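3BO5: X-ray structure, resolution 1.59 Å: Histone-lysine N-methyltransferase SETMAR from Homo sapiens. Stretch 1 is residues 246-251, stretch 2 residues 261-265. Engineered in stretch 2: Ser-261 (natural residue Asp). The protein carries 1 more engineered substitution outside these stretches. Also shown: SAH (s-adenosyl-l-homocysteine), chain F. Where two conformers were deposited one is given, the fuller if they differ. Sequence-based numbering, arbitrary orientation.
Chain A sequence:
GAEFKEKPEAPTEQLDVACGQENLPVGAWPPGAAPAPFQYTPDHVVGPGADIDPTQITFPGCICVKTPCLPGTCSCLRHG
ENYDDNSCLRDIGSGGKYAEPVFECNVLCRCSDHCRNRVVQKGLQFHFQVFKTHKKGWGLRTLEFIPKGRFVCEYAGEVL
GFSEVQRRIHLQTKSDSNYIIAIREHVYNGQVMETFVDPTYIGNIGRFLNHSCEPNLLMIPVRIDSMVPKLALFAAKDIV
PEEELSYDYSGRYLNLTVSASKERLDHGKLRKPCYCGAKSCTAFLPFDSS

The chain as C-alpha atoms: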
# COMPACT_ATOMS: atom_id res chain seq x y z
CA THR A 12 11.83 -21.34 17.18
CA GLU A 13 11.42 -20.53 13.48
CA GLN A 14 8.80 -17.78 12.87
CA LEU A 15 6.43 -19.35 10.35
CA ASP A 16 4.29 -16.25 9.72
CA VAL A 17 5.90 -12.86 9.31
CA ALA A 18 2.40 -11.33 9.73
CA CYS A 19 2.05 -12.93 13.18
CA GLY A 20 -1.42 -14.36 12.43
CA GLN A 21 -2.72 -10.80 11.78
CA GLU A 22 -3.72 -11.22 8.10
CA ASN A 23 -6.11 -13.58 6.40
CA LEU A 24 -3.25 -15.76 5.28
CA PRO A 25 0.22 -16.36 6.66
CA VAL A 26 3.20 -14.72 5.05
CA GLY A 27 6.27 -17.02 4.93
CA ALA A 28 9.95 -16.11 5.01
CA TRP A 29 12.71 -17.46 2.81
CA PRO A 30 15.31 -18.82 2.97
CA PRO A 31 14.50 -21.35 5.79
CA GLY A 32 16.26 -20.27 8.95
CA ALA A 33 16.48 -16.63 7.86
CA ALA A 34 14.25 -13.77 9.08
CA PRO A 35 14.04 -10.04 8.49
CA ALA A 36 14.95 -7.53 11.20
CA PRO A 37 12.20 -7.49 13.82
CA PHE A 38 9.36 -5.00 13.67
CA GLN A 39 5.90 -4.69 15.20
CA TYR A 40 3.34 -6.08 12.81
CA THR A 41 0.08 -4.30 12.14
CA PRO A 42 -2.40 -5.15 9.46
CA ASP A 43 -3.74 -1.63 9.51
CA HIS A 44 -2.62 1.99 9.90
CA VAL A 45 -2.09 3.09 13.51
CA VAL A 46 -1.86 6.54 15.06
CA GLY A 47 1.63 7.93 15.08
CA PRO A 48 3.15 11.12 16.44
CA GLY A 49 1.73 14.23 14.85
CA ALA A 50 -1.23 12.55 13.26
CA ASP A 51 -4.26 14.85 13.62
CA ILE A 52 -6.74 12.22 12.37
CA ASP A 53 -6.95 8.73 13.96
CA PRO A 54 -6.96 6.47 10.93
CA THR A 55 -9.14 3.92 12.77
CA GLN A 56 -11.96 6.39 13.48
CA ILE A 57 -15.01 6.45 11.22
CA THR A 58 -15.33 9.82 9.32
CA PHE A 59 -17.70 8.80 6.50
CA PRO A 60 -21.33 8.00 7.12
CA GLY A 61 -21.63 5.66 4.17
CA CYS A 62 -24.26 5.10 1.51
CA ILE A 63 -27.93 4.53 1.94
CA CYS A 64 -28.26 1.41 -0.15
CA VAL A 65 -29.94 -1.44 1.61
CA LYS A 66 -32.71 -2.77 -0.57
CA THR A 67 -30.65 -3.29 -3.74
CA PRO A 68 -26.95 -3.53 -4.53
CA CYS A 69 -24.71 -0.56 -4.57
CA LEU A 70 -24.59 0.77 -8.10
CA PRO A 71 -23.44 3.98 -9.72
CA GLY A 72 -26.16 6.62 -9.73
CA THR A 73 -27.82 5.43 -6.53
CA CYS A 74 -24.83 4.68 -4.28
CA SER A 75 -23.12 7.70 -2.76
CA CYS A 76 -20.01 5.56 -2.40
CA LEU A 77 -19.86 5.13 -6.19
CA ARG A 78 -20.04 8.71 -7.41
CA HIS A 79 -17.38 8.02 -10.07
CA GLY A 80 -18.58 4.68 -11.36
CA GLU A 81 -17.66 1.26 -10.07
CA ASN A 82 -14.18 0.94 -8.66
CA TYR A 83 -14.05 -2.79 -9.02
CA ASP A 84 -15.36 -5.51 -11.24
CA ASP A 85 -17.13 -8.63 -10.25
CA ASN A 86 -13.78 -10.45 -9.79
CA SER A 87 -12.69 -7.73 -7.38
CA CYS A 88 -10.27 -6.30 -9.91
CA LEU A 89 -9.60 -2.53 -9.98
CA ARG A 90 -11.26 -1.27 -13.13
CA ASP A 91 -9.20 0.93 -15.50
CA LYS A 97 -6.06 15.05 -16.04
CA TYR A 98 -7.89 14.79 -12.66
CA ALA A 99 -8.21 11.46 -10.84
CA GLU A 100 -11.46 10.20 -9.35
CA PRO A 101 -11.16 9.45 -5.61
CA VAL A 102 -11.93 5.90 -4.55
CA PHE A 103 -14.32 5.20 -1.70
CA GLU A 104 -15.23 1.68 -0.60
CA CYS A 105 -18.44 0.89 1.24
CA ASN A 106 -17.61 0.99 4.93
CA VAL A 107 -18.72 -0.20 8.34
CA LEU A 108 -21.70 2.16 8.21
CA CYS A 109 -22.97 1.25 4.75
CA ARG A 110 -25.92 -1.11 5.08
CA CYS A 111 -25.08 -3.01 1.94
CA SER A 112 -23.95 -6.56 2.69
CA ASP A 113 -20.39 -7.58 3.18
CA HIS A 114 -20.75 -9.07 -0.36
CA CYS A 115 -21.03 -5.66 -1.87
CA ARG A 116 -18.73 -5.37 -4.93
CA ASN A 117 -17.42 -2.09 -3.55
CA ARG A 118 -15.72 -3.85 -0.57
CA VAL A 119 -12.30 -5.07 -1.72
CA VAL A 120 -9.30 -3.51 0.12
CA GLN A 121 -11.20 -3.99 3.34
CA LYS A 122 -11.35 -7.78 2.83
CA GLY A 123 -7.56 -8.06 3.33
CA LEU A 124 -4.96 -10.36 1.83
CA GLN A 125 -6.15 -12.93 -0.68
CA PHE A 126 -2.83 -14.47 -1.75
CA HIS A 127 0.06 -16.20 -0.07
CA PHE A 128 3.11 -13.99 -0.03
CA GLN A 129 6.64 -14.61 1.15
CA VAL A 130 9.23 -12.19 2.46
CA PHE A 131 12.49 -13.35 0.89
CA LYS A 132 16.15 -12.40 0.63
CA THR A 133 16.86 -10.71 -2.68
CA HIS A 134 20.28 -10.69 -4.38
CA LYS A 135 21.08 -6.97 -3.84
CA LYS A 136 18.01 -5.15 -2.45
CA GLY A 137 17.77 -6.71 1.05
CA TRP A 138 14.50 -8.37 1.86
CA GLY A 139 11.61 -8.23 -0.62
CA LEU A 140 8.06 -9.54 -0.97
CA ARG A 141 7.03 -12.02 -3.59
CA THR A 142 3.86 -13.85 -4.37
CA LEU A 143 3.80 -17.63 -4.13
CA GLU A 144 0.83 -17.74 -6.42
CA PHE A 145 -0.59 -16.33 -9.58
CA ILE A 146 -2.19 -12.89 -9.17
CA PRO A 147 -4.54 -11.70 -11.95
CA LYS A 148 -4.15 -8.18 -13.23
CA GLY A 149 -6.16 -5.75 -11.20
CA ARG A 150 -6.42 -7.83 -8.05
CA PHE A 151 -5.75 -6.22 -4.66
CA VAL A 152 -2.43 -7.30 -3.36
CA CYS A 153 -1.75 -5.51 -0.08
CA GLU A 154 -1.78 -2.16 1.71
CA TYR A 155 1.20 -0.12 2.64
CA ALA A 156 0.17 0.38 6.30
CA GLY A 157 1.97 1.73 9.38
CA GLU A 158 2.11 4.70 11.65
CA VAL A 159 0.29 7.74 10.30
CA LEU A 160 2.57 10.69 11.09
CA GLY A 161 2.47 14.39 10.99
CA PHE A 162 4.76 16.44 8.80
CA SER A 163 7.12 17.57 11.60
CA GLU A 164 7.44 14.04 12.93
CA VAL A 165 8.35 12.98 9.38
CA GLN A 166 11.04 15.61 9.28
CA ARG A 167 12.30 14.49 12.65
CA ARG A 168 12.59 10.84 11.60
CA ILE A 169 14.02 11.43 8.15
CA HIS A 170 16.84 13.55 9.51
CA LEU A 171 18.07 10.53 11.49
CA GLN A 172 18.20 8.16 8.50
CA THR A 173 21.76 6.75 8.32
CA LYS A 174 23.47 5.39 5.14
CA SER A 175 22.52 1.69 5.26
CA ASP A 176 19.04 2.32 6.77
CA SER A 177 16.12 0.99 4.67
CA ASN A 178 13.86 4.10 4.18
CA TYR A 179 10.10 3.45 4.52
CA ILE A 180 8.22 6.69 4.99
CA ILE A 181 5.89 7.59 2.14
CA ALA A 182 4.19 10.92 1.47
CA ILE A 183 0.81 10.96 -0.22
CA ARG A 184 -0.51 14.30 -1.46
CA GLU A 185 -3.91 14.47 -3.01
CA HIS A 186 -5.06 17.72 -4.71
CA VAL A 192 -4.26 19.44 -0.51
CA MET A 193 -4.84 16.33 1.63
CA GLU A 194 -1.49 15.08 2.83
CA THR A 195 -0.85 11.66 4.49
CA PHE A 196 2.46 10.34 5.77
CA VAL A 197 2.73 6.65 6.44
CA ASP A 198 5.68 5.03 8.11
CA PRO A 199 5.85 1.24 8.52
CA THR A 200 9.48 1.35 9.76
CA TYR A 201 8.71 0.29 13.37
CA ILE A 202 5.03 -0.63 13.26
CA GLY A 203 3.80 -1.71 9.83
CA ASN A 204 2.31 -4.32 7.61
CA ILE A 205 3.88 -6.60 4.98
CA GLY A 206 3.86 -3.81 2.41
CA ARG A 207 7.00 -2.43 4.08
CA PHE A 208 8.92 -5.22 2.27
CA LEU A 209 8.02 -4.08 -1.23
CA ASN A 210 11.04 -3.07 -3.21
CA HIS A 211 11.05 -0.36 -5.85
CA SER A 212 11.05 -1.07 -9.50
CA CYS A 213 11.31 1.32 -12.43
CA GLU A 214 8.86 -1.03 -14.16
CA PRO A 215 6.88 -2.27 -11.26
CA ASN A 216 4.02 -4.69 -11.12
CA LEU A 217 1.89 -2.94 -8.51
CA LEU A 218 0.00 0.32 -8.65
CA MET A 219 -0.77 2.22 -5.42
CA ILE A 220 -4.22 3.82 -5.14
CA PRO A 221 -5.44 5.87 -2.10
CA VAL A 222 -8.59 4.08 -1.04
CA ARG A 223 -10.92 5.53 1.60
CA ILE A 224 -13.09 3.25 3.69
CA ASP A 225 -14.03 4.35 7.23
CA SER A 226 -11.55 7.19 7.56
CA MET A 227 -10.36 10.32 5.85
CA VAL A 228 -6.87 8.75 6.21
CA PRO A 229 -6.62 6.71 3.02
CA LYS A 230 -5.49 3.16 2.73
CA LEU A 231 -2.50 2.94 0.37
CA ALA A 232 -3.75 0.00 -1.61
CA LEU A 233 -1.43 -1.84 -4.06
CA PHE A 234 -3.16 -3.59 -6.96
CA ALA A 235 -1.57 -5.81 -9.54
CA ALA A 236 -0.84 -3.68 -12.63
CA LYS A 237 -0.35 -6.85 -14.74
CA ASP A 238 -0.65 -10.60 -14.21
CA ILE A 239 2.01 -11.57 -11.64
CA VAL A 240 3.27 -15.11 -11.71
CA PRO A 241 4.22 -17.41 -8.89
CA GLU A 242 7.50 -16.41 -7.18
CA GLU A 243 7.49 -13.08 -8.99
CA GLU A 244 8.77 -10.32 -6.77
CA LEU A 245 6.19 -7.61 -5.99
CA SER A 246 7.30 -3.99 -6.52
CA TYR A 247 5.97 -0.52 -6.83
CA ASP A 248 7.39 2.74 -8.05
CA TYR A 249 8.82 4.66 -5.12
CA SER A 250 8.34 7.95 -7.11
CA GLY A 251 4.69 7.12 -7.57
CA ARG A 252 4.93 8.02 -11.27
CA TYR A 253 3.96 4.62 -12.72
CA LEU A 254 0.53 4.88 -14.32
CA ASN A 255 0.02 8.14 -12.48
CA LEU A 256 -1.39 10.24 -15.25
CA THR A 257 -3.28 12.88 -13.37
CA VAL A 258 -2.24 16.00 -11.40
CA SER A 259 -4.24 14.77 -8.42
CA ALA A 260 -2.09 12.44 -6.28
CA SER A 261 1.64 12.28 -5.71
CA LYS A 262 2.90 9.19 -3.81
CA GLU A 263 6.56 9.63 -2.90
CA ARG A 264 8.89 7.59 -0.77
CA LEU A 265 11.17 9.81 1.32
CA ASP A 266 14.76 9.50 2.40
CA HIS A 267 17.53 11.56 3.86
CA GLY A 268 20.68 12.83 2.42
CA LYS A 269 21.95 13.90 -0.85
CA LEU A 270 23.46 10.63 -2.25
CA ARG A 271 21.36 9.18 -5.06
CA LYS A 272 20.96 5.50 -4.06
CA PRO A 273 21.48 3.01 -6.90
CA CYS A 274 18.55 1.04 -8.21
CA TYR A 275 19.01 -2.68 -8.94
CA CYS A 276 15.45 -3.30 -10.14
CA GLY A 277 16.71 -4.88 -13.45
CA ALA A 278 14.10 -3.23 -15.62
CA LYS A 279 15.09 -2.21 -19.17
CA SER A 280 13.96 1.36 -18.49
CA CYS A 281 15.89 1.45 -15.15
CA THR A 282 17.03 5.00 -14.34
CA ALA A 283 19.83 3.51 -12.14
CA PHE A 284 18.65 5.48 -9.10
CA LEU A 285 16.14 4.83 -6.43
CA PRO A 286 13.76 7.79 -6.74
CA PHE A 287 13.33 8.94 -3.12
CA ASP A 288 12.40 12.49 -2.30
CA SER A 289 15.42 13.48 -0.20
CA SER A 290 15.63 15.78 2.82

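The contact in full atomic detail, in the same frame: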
# COMPACT_ATOMS: atom_id res chain seq x y z
N SER A 246 6.59 -5.29 -6.60
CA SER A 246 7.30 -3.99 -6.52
C SER A 246 6.37 -2.88 -6.81
O SER A 246 5.35 -3.05 -7.52
CB SER A 246 8.41 -4.01 -7.52
OG SER A 246 7.92 -4.18 -8.86
N TYR A 247 6.70 -1.68 -6.33
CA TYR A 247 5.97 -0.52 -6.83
C TYR A 247 6.98 0.61 -7.05
O TYR A 247 8.16 0.45 -6.73
CB TYR A 247 4.88 -0.00 -5.88
CG TYR A 247 5.23 0.56 -4.51
CD1 TYR A 247 5.36 1.94 -4.31
CD2 TYR A 247 5.31 -0.30 -3.36
CE1 TYR A 247 5.53 2.45 -3.03
CE2 TYR A 247 5.49 0.23 -2.08
CZ TYR A 247 5.62 1.60 -1.94
OH TYR A 247 5.72 2.22 -0.72
N ASP A 248 6.48 1.66 -7.71
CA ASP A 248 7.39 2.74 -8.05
C ASP A 248 7.49 3.72 -6.92
O ASP A 248 6.49 4.36 -6.57
CB ASP A 248 6.85 3.42 -9.30
CG ASP A 248 7.61 4.70 -9.71
OD1 ASP A 248 8.65 5.08 -9.12
OD2 ASP A 248 7.10 5.26 -10.74
N TYR A 249 8.68 3.80 -6.30
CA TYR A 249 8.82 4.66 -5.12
C TYR A 249 8.58 6.16 -5.46
O TYR A 249 8.36 6.93 -4.53
CB TYR A 249 10.21 4.53 -4.51
CG TYR A 249 10.43 3.28 -3.70
CD1 TYR A 249 9.50 2.22 -3.72
CD2 TYR A 249 11.57 3.16 -2.90
CE1 TYR A 249 9.76 1.05 -2.98
CE2 TYR A 249 11.81 2.03 -2.13
CZ TYR A 249 10.88 0.97 -2.19
OH TYR A 249 11.17 -0.12 -1.44
N SER A 250 8.68 6.57 -6.75
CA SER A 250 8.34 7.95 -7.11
C SER A 250 6.88 8.17 -7.31
O SER A 250 6.43 9.33 -7.44
CB SER A 250 9.06 8.35 -8.41
OG SER A 250 8.44 7.72 -9.49
N GLY A 251 6.12 7.05 -7.37
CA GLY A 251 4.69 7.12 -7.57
C GLY A 251 4.29 7.51 -8.97
O GLY A 251 3.07 7.68 -9.23
N SER A 261 0.24 12.67 -5.72
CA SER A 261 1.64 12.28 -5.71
C SER A 261 1.81 11.25 -4.58
O SER A 261 1.15 11.32 -3.54
CB SER A 261 2.53 13.50 -5.49
OG SER A 261 2.20 14.13 -4.28
N LYS A 262 2.72 10.27 -4.78
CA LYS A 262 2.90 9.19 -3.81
C LYS A 262 4.40 8.95 -3.81
O LYS A 262 4.93 8.27 -4.67
CB LYS A 262 2.09 7.91 -4.20
CG LYS A 262 0.53 8.10 -4.11
CD LYS A 262 -0.33 7.36 -5.15
CE LYS A 262 -0.27 8.08 -6.44
NZ LYS A 262 -1.53 7.98 -7.19
N GLU A 263 5.10 9.61 -2.86
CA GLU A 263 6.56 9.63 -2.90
C GLU A 263 7.19 9.05 -1.66
O GLU A 263 6.93 9.51 -0.53
CB GLU A 263 7.02 11.08 -2.98
CG GLU A 263 6.40 11.73 -4.21
CD GLU A 263 6.66 13.20 -4.26
OE1 GLU A 263 6.03 13.94 -3.48
OE2 GLU A 263 7.51 13.60 -5.07
N ARG A 264 8.09 8.09 -1.88
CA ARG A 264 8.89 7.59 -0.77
C ARG A 264 9.97 8.59 -0.39
O ARG A 264 10.58 9.23 -1.25
CB ARG A 264 9.53 6.25 -1.12
CG ARG A 264 8.49 5.17 -1.14
CD ARG A 264 8.27 4.57 0.24
NE ARG A 264 9.34 3.79 0.79
CZ ARG A 264 9.42 2.44 0.71
NH1 ARG A 264 8.41 1.77 0.14
NH2 ARG A 264 10.44 1.79 1.24
N LEU A 265 10.24 8.73 0.90
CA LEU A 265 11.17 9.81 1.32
C LEU A 265 12.46 9.20 1.84
O LEU A 265 12.46 8.07 2.37
CB LEU A 265 10.53 10.58 2.48
CG LEU A 265 9.13 11.17 2.17
CD1 LEU A 265 8.65 11.90 3.45
CD2 LEU A 265 9.08 12.03 0.95
N SAH F . 14.67 -4.12 1.08
CA SAH F . 13.91 -3.59 2.26
CB SAH F . 12.39 -3.50 1.98
CG SAH F . 12.09 -2.24 1.15
SD SAH F . 12.37 -0.72 2.10
C SAH F . 14.23 -4.47 3.49
O SAH F . 15.12 -5.31 3.44
OXT SAH F . 13.52 -4.29 4.53
C5' SAH F . 13.38 0.20 0.93
C4' SAH F . 14.85 -0.21 0.88
O4' SAH F . 15.02 -1.42 0.14
C3' SAH F . 15.72 0.78 0.16
O3' SAH F . 16.14 1.85 1.05
C2' SAH F . 16.88 -0.05 -0.32
O2' SAH F . 17.73 -0.46 0.76
C1' SAH F . 16.16 -1.32 -0.74
N9 SAH F . 15.61 -1.25 -2.10
C8 SAH F . 14.27 -1.27 -2.50
N7 SAH F . 14.22 -1.29 -3.81
C5 SAH F . 15.47 -1.30 -4.31
C6 SAH F . 15.95 -1.28 -5.64
N6 SAH F . 15.20 -1.34 -6.74
N1 SAH F . 17.33 -1.24 -5.76
C2 SAH F . 18.15 -1.22 -4.67
N3 SAH F . 17.74 -1.27 -3.36
C4 SAH F . 16.38 -1.24 -3.25
O HOH W 1 5.33 5.59 -4.39
O HOH W 2 3.78 10.41 -7.35
O HOH W 3 7.39 11.82 -7.86

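A compact turn docks against the strand 261-265 through one direct backbone hydrogen bond, a set of bridging waters, and an arginine packed on one tyrosine and bonded to another. The direct link runs from Arg-264 N to Tyr-249 O, 2.9 Å and nearly linear, and it falls at the Tyr-249 and Arg-264 pair of the register.

Arg-264 has the largest area covered by the other stretch, 114 Å² of the 339 Å² buried in all. Its CA-to-CB bond points toward the turn, and chi1, chi2 and chi3 all in the m well curl the chain over the Tyr-249 ring. Arg-264 CG lies 4.2 Å from the centroid of the Tyr-249 ring, and the guanidinium stacks on that ring, with Arg-264 CZ 3.9 Å from the centroid, a cation-pi arrangement. At the guanidinium edge, Arg-264 NH1 donates to Tyr-247 OH at 2.9 Å. Arginine suits this buried site because its CG methylene, flat cationic face and polar edge are all used; tyrosine supplies a ring in one case and a hydroxyl acceptor in the other. The same cluster borders the cofactor product: Arg-264 NH2 lies 3.3 Å from SAH SD, and Tyr-249 OH 3.3 Å from SAH C5'.

The type I turn from Asp-248 to Gly-251 is closed by Gly-251 N to Asp-248 O, 2.8 Å. Asp-248 OD1 braces it further, accepting from Ser-250 N at 2.8 Å and Ser-250 OG at 2.7 Å, while the Ser-250 CB points away from the strand. Gly-251 has positive phi, and an ideal CB there would sit 2.1 Å from Lys-262 O; without one, Gly-251 CA approaches Lys-262 O to 3.1 Å in a CA-H...O contact.

Water bridges the two backbones where they do not bond directly. One molecule donates to Asp-248 O (2.8 Å) and Lys-262 O (2.7 Å); another donates to Ser-250 O (2.9 Å) and accepts from Lys-262 N (2.8 Å).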